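Local structure of chloramphenicol acetyltransferase (Aliivibrio fischeri, 6PXA) at residues A46-L51 with T84-G89; A88-H93 with G115-G120; A134-G139 with A152-N157. The protein probably transfers an acetyl group from acetyl-CoA to chloramphenicol, as expected of a hexapeptide-repeat xenobiotic acetyltransferase, and can bind taurocholic acid. All coordinates share one frame; numbering follows the deposited sequence.

How the contacts relate
Contacts 1 and 3 belong to one parallel sheet, a face of the left-handed beta-helix formed by the hexapeptide repeats. Its strands run in the order 47-48, 84-86, 135-136, 153-154; contact 1 joins the first two and contact 3 the last two, with centres about 11 Å apart. Between them, strands 84-86 and 135-136 are themselves neighbours. Contact 2 starts where contact 1 ends, sharing Ala-88 and Gly-89, and ties together the ends of the excursion between strands 84-86 and 122-124. Its centre lies about 11 Å from contact 1 and about 15 Å from contact 3. The sheet thus supplies stacked coils, while contact 2 shapes an edge of the taurocholate pocket. All three touch the second subunit.

Contact 1 (A46-L51 with T84-G89); sequences AVRYLL and TFMMAG
Met-87 sets its CB and CG into the hollow between Val-47 and Leu-50, and its chain then bends on at chi2 and chi3. Its CG lies 4.1 Å from Val-47 CG1, while Leu-50 runs beside it in the same direction and brings CD1 to 4.0 Å from Met-87 CB. Within the strands, Val-47 shares a sheet face with Phe-85, a looser fit with CG2 of Val-47 near CD2 of the ring, and Leu-71 of strand 71-73 packs against Val-47, Phe-85 and Met-87 from the interior. The opposite face carries Arg-48, Thr-84 and Met-86. Here the extended Arg-48 chain passes over the methyl of Thr-84, CD to CG2 at 3.5 Å, and Thr-84 OG1 lies above one face of the guanidinium, toward its rim. The backbones beneath are adjacent parallel strands in successive coils of the left-handed beta-helix. Three bonds join them: Phe-85 N to Ala-46 O, Arg-48 N to Phe-85 O, and Met-87 N to Arg-48 O, the last the most bent at 149°. Met-86 is folded at chi2 (-71°), which swings SD round to the edge of the Tyr-49 ring and in its plane, a Met-aromatic contact. CE of Met-86 presses on Tyr-49 CE2 at 3.6 Å. At the other end of the tyrosine, Ala-88 CB is a small bump against its CB, 3.7 Å away, and comes within 3.2 Å of Tyr-49 O. The polar ends are satisfied elsewhere: Arg-48 NE by Gln-45 O, Arg-48 NH1 by a salt bridge to Glu-133 of the second subunit, and Thr-84 OG1 by Gly-82 O. Tyr-37 of that subunit meets the Tyr-49 ring edge-to-face, and its hydroxyl is hydrogen-bonded to Tyr-49 N.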
# COMPACT_ATOMS: atom_id res chain seq x y z
N ALA B 46 -8.78 -7.95 7.15
CA ALA B 46 -8.11 -8.65 6.07
C ALA B 46 -9.07 -9.12 4.98
O ALA B 46 -8.71 -9.13 3.80
CB ALA B 46 -7.35 -9.85 6.62
N VAL B 47 -10.26 -9.57 5.35
CA VAL B 47 -11.22 -10.10 4.38
C VAL B 47 -12.25 -9.02 4.12
O VAL B 47 -12.97 -8.60 5.02
CB VAL B 47 -11.88 -11.39 4.90
CG1 VAL B 47 -12.82 -11.95 3.82
CG2 VAL B 47 -10.82 -12.39 5.26
N ARG B 48 -12.29 -8.53 2.88
CA ARG B 48 -13.04 -7.31 2.61
C ARG B 48 -14.13 -7.56 1.58
O ARG B 48 -13.91 -8.24 0.57
CB ARG B 48 -12.12 -6.16 2.14
CG ARG B 48 -10.99 -5.90 3.09
CD ARG B 48 -10.23 -4.63 2.74
NE ARG B 48 -9.19 -4.33 3.72
CZ ARG B 48 -8.36 -3.29 3.61
NH1 ARG B 48 -8.48 -2.47 2.57
NH2 ARG B 48 -7.44 -3.08 4.54
N TYR B 49 -15.30 -6.97 1.86
CA TYR B 49 -16.46 -6.95 0.98
C TYR B 49 -17.10 -8.32 0.85
O TYR B 49 -17.72 -8.61 -0.16
CB TYR B 49 -16.13 -6.39 -0.41
CG TYR B 49 -15.39 -5.07 -0.35
CD1 TYR B 49 -16.06 -3.89 -0.03
CD2 TYR B 49 -14.01 -5.00 -0.60
CE1 TYR B 49 -15.40 -2.67 0.02
CE2 TYR B 49 -13.33 -3.75 -0.56
CZ TYR B 49 -14.02 -2.61 -0.23
OH TYR B 49 -13.35 -1.38 -0.18
N LEU B 50 -16.95 -9.16 1.88
CA LEU B 50 -17.57 -10.50 1.91
C LEU B 50 -18.90 -10.45 2.68
O LEU B 50 -18.92 -10.34 3.91
CB LEU B 50 -16.62 -11.50 2.55
CG LEU B 50 -17.08 -12.95 2.36
CD1 LEU B 50 -17.30 -13.21 0.89
CD2 LEU B 50 -16.02 -13.86 2.86
N LEU B 51 -20.02 -10.53 1.94
CA LEU B 51 -21.33 -10.56 2.58
C LEU B 51 -21.38 -11.60 3.68
O LEU B 51 -20.89 -12.72 3.54
CB LEU B 51 -22.44 -10.83 1.54
CG LEU B 51 -22.78 -9.67 0.59
CD1 LEU B 51 -23.84 -10.07 -0.42
CD2 LEU B 51 -23.25 -8.45 1.38
N THR B 84 -4.64 -8.58 2.55
CA THR B 84 -6.01 -8.22 2.21
C THR B 84 -6.54 -9.14 1.13
O THR B 84 -5.88 -9.35 0.10
CB THR B 84 -6.10 -6.75 1.75
OG1 THR B 84 -5.72 -5.89 2.84
CG2 THR B 84 -7.52 -6.41 1.34
N PHE B 85 -7.72 -9.71 1.38
CA PHE B 85 -8.49 -10.49 0.41
C PHE B 85 -9.67 -9.65 -0.06
O PHE B 85 -10.58 -9.34 0.72
CB PHE B 85 -8.94 -11.81 1.01
CG PHE B 85 -7.79 -12.66 1.48
CD1 PHE B 85 -7.12 -13.49 0.59
CD2 PHE B 85 -7.35 -12.59 2.79
CE1 PHE B 85 -6.05 -14.25 1.01
CE2 PHE B 85 -6.27 -13.34 3.22
CZ PHE B 85 -5.62 -14.19 2.32
N MET B 86 -9.66 -9.28 -1.33
CA MET B 86 -10.75 -8.47 -1.86
C MET B 86 -11.84 -9.39 -2.38
O MET B 86 -11.61 -10.19 -3.29
CB MET B 86 -10.24 -7.55 -2.97
CG MET B 86 -9.16 -6.56 -2.45
SD MET B 86 -9.75 -5.26 -1.38
CE MET B 86 -10.42 -4.15 -2.63
N MET B 87 -13.04 -9.29 -1.78
CA MET B 87 -14.13 -10.15 -2.21
C MET B 87 -15.12 -9.30 -2.99
O MET B 87 -14.83 -8.15 -3.33
CB MET B 87 -14.72 -10.86 -1.00
CG MET B 87 -13.70 -11.73 -0.20
SD MET B 87 -12.76 -12.89 -1.22
CE MET B 87 -14.04 -14.13 -1.58
N ALA B 88 -16.28 -9.90 -3.31
CA ALA B 88 -17.40 -9.25 -3.99
C ALA B 88 -17.11 -8.92 -5.45
O ALA B 88 -17.73 -8.01 -6.02
CB ALA B 88 -17.87 -7.98 -3.26
N GLY B 89 -16.21 -9.66 -6.09
CA GLY B 89 -16.05 -9.54 -7.54
C GLY B 89 -15.83 -8.13 -8.00
O GLY B 89 -15.02 -7.38 -7.44

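Contact 2 (A88-H93 with G115-G120); sequences AGNQGH and GFQRAG. With TCH (taurocholic acid), chain R.
Asn-90 fastens the two loops together, reaching from an Asx turn inside 88-93 to the backbone of 115-117. With chi1 at 67°, CG sits between its own N and carbonyl carbon, which keeps the amide close to its own loop, where OD1 can take Gly-92 N of the Asx turn as well as Gln-117 N, 3.0 Å away. These donors lie well out of the amide plane, one on either face. ND2 gives a nearly straight bond (163°) to Gly-115 O, 2.9 Å away, so three bonds hold the amide and fix its rotation. Two overlapping beta turns, type II' from Ala-88 and type I' from Asn-90, shape the first loop. Ala-88 O, which accepts from Gln-91 N in the first turn, also lies at the edge of the Phe-116 ring, 3.3 Å from CE1. Packing thins toward Ala-119, whose CB lies 4.0 Å from Gly-89 CA on the solvent side; its N is held by Asp-69. Taurocholate lies along Gln-91, Gly-92 and Phe-116: Phe-116 CB comes to 3.9 Å from its C6, and Gln-91 O to 3.3 Å from its C15. One water spans the loops here, donating to Gly-92 O at 2.7 Å and accepting from Gly-115 N.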
# COMPACT_ATOMS: atom_id res chain seq x y z
N ALA B 88 -16.28 -9.90 -3.31
CA ALA B 88 -17.40 -9.25 -3.99
C ALA B 88 -17.11 -8.92 -5.45
O ALA B 88 -17.73 -8.01 -6.02
CB ALA B 88 -17.87 -7.98 -3.26
N GLY B 89 -16.21 -9.66 -6.09
CA GLY B 89 -16.05 -9.54 -7.54
C GLY B 89 -15.83 -8.13 -8.00
O GLY B 89 -15.02 -7.38 -7.44
N ASN B 90 -16.56 -7.72 -9.04
CA ASN B 90 -16.41 -6.37 -9.56
C ASN B 90 -17.16 -5.33 -8.75
O ASN B 90 -17.20 -4.17 -9.17
CB ASN B 90 -16.87 -6.32 -11.02
CG ASN B 90 -18.39 -6.55 -11.19
OD1 ASN B 90 -19.10 -6.88 -10.24
ND2 ASN B 90 -18.88 -6.37 -12.41
N GLN B 91 -17.78 -5.71 -7.63
CA GLN B 91 -18.57 -4.79 -6.81
C GLN B 91 -19.54 -3.94 -7.64
O GLN B 91 -19.80 -2.78 -7.31
CB GLN B 91 -17.66 -3.90 -5.97
CG GLN B 91 -16.78 -4.67 -5.01
CD GLN B 91 -15.91 -3.76 -4.14
OE1 GLN B 91 -16.23 -2.59 -3.91
NE2 GLN B 91 -14.80 -4.31 -3.64
N GLY B 92 -20.09 -4.51 -8.72
CA GLY B 92 -21.09 -3.84 -9.53
C GLY B 92 -20.57 -2.93 -10.63
O GLY B 92 -21.39 -2.33 -11.34
N HIS B 93 -19.25 -2.79 -10.78
CA HIS B 93 -18.63 -1.91 -11.77
C HIS B 93 -18.30 -2.73 -13.01
O HIS B 93 -17.46 -3.63 -12.94
CB HIS B 93 -17.35 -1.27 -11.22
CG HIS B 93 -17.54 -0.51 -9.95
ND1 HIS B 93 -18.03 0.78 -9.92
CD2 HIS B 93 -17.32 -0.86 -8.66
CE1 HIS B 93 -18.11 1.18 -8.66
NE2 HIS B 93 -17.68 0.21 -7.88
N GLY B 115 -24.99 -4.53 -12.44
CA GLY B 115 -23.79 -5.01 -13.10
C GLY B 115 -22.91 -5.92 -12.27
O GLY B 115 -21.79 -6.23 -12.68
N PHE B 116 -23.36 -6.33 -11.09
CA PHE B 116 -22.58 -7.27 -10.30
C PHE B 116 -22.31 -8.54 -11.08
O PHE B 116 -23.23 -9.18 -11.62
CB PHE B 116 -23.31 -7.63 -9.00
CG PHE B 116 -22.56 -8.66 -8.18
CD1 PHE B 116 -21.36 -8.34 -7.58
CD2 PHE B 116 -23.05 -9.96 -8.05
CE1 PHE B 116 -20.67 -9.28 -6.84
CE2 PHE B 116 -22.36 -10.90 -7.31
CZ PHE B 116 -21.18 -10.56 -6.70
N GLN B 117 -21.04 -8.95 -11.09
CA GLN B 117 -20.61 -10.22 -11.65
C GLN B 117 -19.69 -10.92 -10.65
O GLN B 117 -18.75 -10.32 -10.14
CB GLN B 117 -19.86 -10.02 -12.96
CG GLN B 117 -20.79 -9.72 -14.13
CD GLN B 117 -20.04 -9.64 -15.43
OE1 GLN B 117 -20.30 -10.40 -16.35
NE2 GLN B 117 -19.06 -8.74 -15.50
N ARG B 118 -19.99 -12.18 -10.37
CA ARG B 118 -19.10 -12.98 -9.55
C ARG B 118 -17.78 -13.20 -10.28
O ARG B 118 -17.72 -13.25 -11.51
CB ARG B 118 -19.75 -14.33 -9.21
CG ARG B 118 -20.86 -14.20 -8.19
CD ARG B 118 -21.58 -15.48 -7.99
NE ARG B 118 -20.78 -16.54 -7.35
CZ ARG B 118 -21.29 -17.76 -7.16
NH1 ARG B 118 -22.52 -17.99 -7.56
NH2 ARG B 118 -20.60 -18.73 -6.59
N ALA B 119 -16.71 -13.31 -9.49
CA ALA B 119 -15.40 -13.61 -10.03
C ALA B 119 -14.98 -15.03 -9.75
O ALA B 119 -13.93 -15.47 -10.24
CB ALA B 119 -14.36 -12.64 -9.46
N GLY B 120 -15.78 -15.77 -8.99
CA GLY B 120 -15.40 -17.08 -8.51
C GLY B 120 -14.70 -16.97 -7.17
O GLY B 120 -14.29 -15.89 -6.72
C1 TCH R . -23.00 -5.95 -2.27
C2 TCH R . -24.54 -5.74 -1.99
C3 TCH R . -25.39 -6.21 -3.20
O3 TCH R . -26.72 -5.90 -2.96
C4 TCH R . -24.93 -5.55 -4.55
C5 TCH R . -23.42 -5.74 -4.81
C6 TCH R . -22.99 -5.01 -6.11
C7 TCH R . -22.93 -3.43 -5.99
O7 TCH R . -24.20 -2.89 -5.96
C8 TCH R . -22.15 -2.96 -4.74
C9 TCH R . -22.71 -3.71 -3.47
C10 TCH R . -22.58 -5.25 -3.58
C11 TCH R . -22.03 -3.14 -2.21
C12 TCH R . -22.04 -1.70 -2.09
O12 TCH R . -23.32 -1.21 -1.72
C13 TCH R . -21.62 -0.92 -3.48
C14 TCH R . -22.34 -1.41 -4.51
C15 TCH R . -21.79 -0.58 -5.77
C16 TCH R . -21.72 0.77 -5.23
C17 TCH R . -21.91 0.66 -3.71
C18 TCH R . -20.11 -1.13 -3.68
C19 TCH R . -21.14 -5.65 -3.84
O1S TCH R . -26.90 6.89 -8.20
C20 TCH R . -21.00 1.58 -3.03
C21 TCH R . -21.00 1.49 -1.48
C22 TCH R . -21.50 3.00 -3.45
C23 TCH R . -22.80 3.43 -2.77
C24 TCH R . -23.20 4.77 -3.36
N24 TCH R . -24.09 4.81 -4.49
O24 TCH R . -22.77 5.79 -2.92
C25 TCH R . -24.44 6.10 -5.04
C26 TCH R . -25.01 5.87 -6.44
S26 TCH R . -26.24 7.15 -6.72
O2S TCH R . -27.27 7.11 -5.44
O3S TCH R . -25.48 8.62 -6.81
O HOH W 1 -24.05 -2.18 -10.91

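Contact 3 (A134-G139 with A152-N157); sequences AMIMPG and AVITKN
Ile-136 and Ile-154 form the apolar centre, lying side by side and pointing the same way. CD1 of Ile-136 reaches across to Ile-154 CG1, 3.7 Å away, and rests almost as near its CB. With chi1 of -51° in Ile-136 and -57° in Ile-154, CG1 sits beside the backbone N in each, and the two side chains stack in the same orientation. This stacking of like side chains on successive turns is characteristic of the left-handed beta-helix of hexapeptide-repeat proteins. Ala-134 and Ala-152 repeat the pattern more loosely, CB to CB at 4.5 Å. On the opposite sheet face Met-135 is paired with Val-153; Met-135 packs on Glu-133 and Val-153 on Arg-151, both of the second subunit. The backbone between is a short parallel pairing with three nearly straight bonds: Met-135 N to Ala-152 O at 2.8 Å, Ile-154 N to Met-135 O at 2.9 Å, and Met-137 N to Ile-154 O at 3.0 Å. Past the strands, Met-137 CG meets Thr-155 CG2 at 3.5 Å, tighter than usual for two carbons, and the Met-137 chain then bends away. Thr-155 turns its hydroxyl elsewhere: OG1 is hydrogen-bonded to Asn-168 ND2. At the exposed end Gly-139 O and Asn-157 OD1, two acceptors, stay 4.2 Å apart, and OD1 accepts from His-141 N instead. Strand 84-86 flanks 135-136 on the side away from 153-154, with Phe-85 against Ile-136, while Ile-148 of strand 147-148 packs on Ala-134 and Ile-154 from inside the beta-helix.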
# COMPACT_ATOMS: atom_id res chain seq x y z
N ALA B 134 0.14 -7.54 1.37
CA ALA B 134 -0.18 -8.03 0.05
C ALA B 134 -1.69 -7.90 -0.15
O ALA B 134 -2.46 -7.89 0.82
CB ALA B 134 0.26 -9.50 -0.12
N MET B 135 -2.09 -7.70 -1.39
CA MET B 135 -3.50 -7.61 -1.73
C MET B 135 -3.85 -8.67 -2.76
O MET B 135 -3.28 -8.68 -3.86
CB MET B 135 -3.87 -6.23 -2.26
CG MET B 135 -5.34 -5.94 -2.05
SD MET B 135 -5.95 -4.50 -2.96
CE MET B 135 -5.95 -3.30 -1.62
N ILE B 136 -4.81 -9.53 -2.41
CA ILE B 136 -5.25 -10.67 -3.21
C ILE B 136 -6.59 -10.29 -3.86
O ILE B 136 -7.60 -10.11 -3.17
CB ILE B 136 -5.41 -11.92 -2.35
CG1 ILE B 136 -4.16 -12.18 -1.52
CG2 ILE B 136 -5.69 -13.13 -3.21
CD1 ILE B 136 -2.95 -12.42 -2.38
N MET B 137 -6.61 -10.17 -5.18
CA MET B 137 -7.79 -9.68 -5.89
C MET B 137 -8.79 -10.81 -6.12
O MET B 137 -8.47 -11.98 -5.93
CB MET B 137 -7.36 -9.02 -7.20
CG MET B 137 -6.41 -7.81 -7.04
SD MET B 137 -7.12 -6.41 -6.20
CE MET B 137 -6.94 -6.89 -4.59
N PRO B 138 -10.05 -10.48 -6.50
CA PRO B 138 -11.09 -11.53 -6.56
C PRO B 138 -10.77 -12.62 -7.57
O PRO B 138 -10.18 -12.37 -8.62
CB PRO B 138 -12.35 -10.77 -6.98
CG PRO B 138 -12.08 -9.30 -6.55
CD PRO B 138 -10.60 -9.14 -6.77
N GLY B 139 -11.18 -13.84 -7.23
CA GLY B 139 -11.14 -14.97 -8.12
C GLY B 139 -9.81 -15.68 -8.28
O GLY B 139 -9.76 -16.65 -9.02
N ALA B 152 2.73 -7.34 -2.48
CA ALA B 152 2.36 -7.86 -3.79
C ALA B 152 0.88 -7.62 -4.08
O ALA B 152 0.04 -7.54 -3.17
CB ALA B 152 2.66 -9.35 -3.87
N VAL B 153 0.57 -7.44 -5.35
CA VAL B 153 -0.80 -7.25 -5.81
C VAL B 153 -1.09 -8.40 -6.77
O VAL B 153 -0.62 -8.43 -7.92
CB VAL B 153 -1.01 -5.88 -6.46
CG1 VAL B 153 -2.50 -5.74 -6.93
CG2 VAL B 153 -0.62 -4.77 -5.48
N ILE B 154 -1.83 -9.39 -6.29
CA ILE B 154 -1.99 -10.68 -6.96
C ILE B 154 -3.31 -10.65 -7.71
O ILE B 154 -4.38 -10.59 -7.10
CB ILE B 154 -1.93 -11.83 -5.95
CG1 ILE B 154 -0.61 -11.75 -5.20
CG2 ILE B 154 -2.05 -13.16 -6.66
CD1 ILE B 154 0.62 -11.95 -6.12
N THR B 155 -3.24 -10.63 -9.04
CA THR B 155 -4.45 -10.62 -9.86
C THR B 155 -4.58 -11.84 -10.76
O THR B 155 -5.60 -11.98 -11.44
CB THR B 155 -4.52 -9.37 -10.75
OG1 THR B 155 -3.40 -9.38 -11.64
CG2 THR B 155 -4.48 -8.11 -9.92
N LYS B 156 -3.57 -12.70 -10.80
CA LYS B 156 -3.55 -13.91 -11.60
C LYS B 156 -3.34 -15.09 -10.67
O LYS B 156 -2.86 -14.92 -9.55
CB LYS B 156 -2.43 -13.85 -12.64
CG LYS B 156 -2.42 -12.55 -13.43
CD LYS B 156 -1.40 -12.62 -14.56
CE LYS B 156 -1.52 -11.42 -15.49
NZ LYS B 156 -0.59 -11.54 -16.65
N ASN B 157 -3.68 -16.29 -11.15
CA ASN B 157 -3.36 -17.51 -10.40
C ASN B 157 -1.85 -17.66 -10.19
O ASN B 157 -1.04 -17.31 -11.05
CB ASN B 157 -3.90 -18.75 -11.13
CG ASN B 157 -5.40 -18.82 -11.10
OD1 ASN B 157 -6.04 -18.23 -10.22
ND2 ASN B 157 -5.99 -19.52 -12.07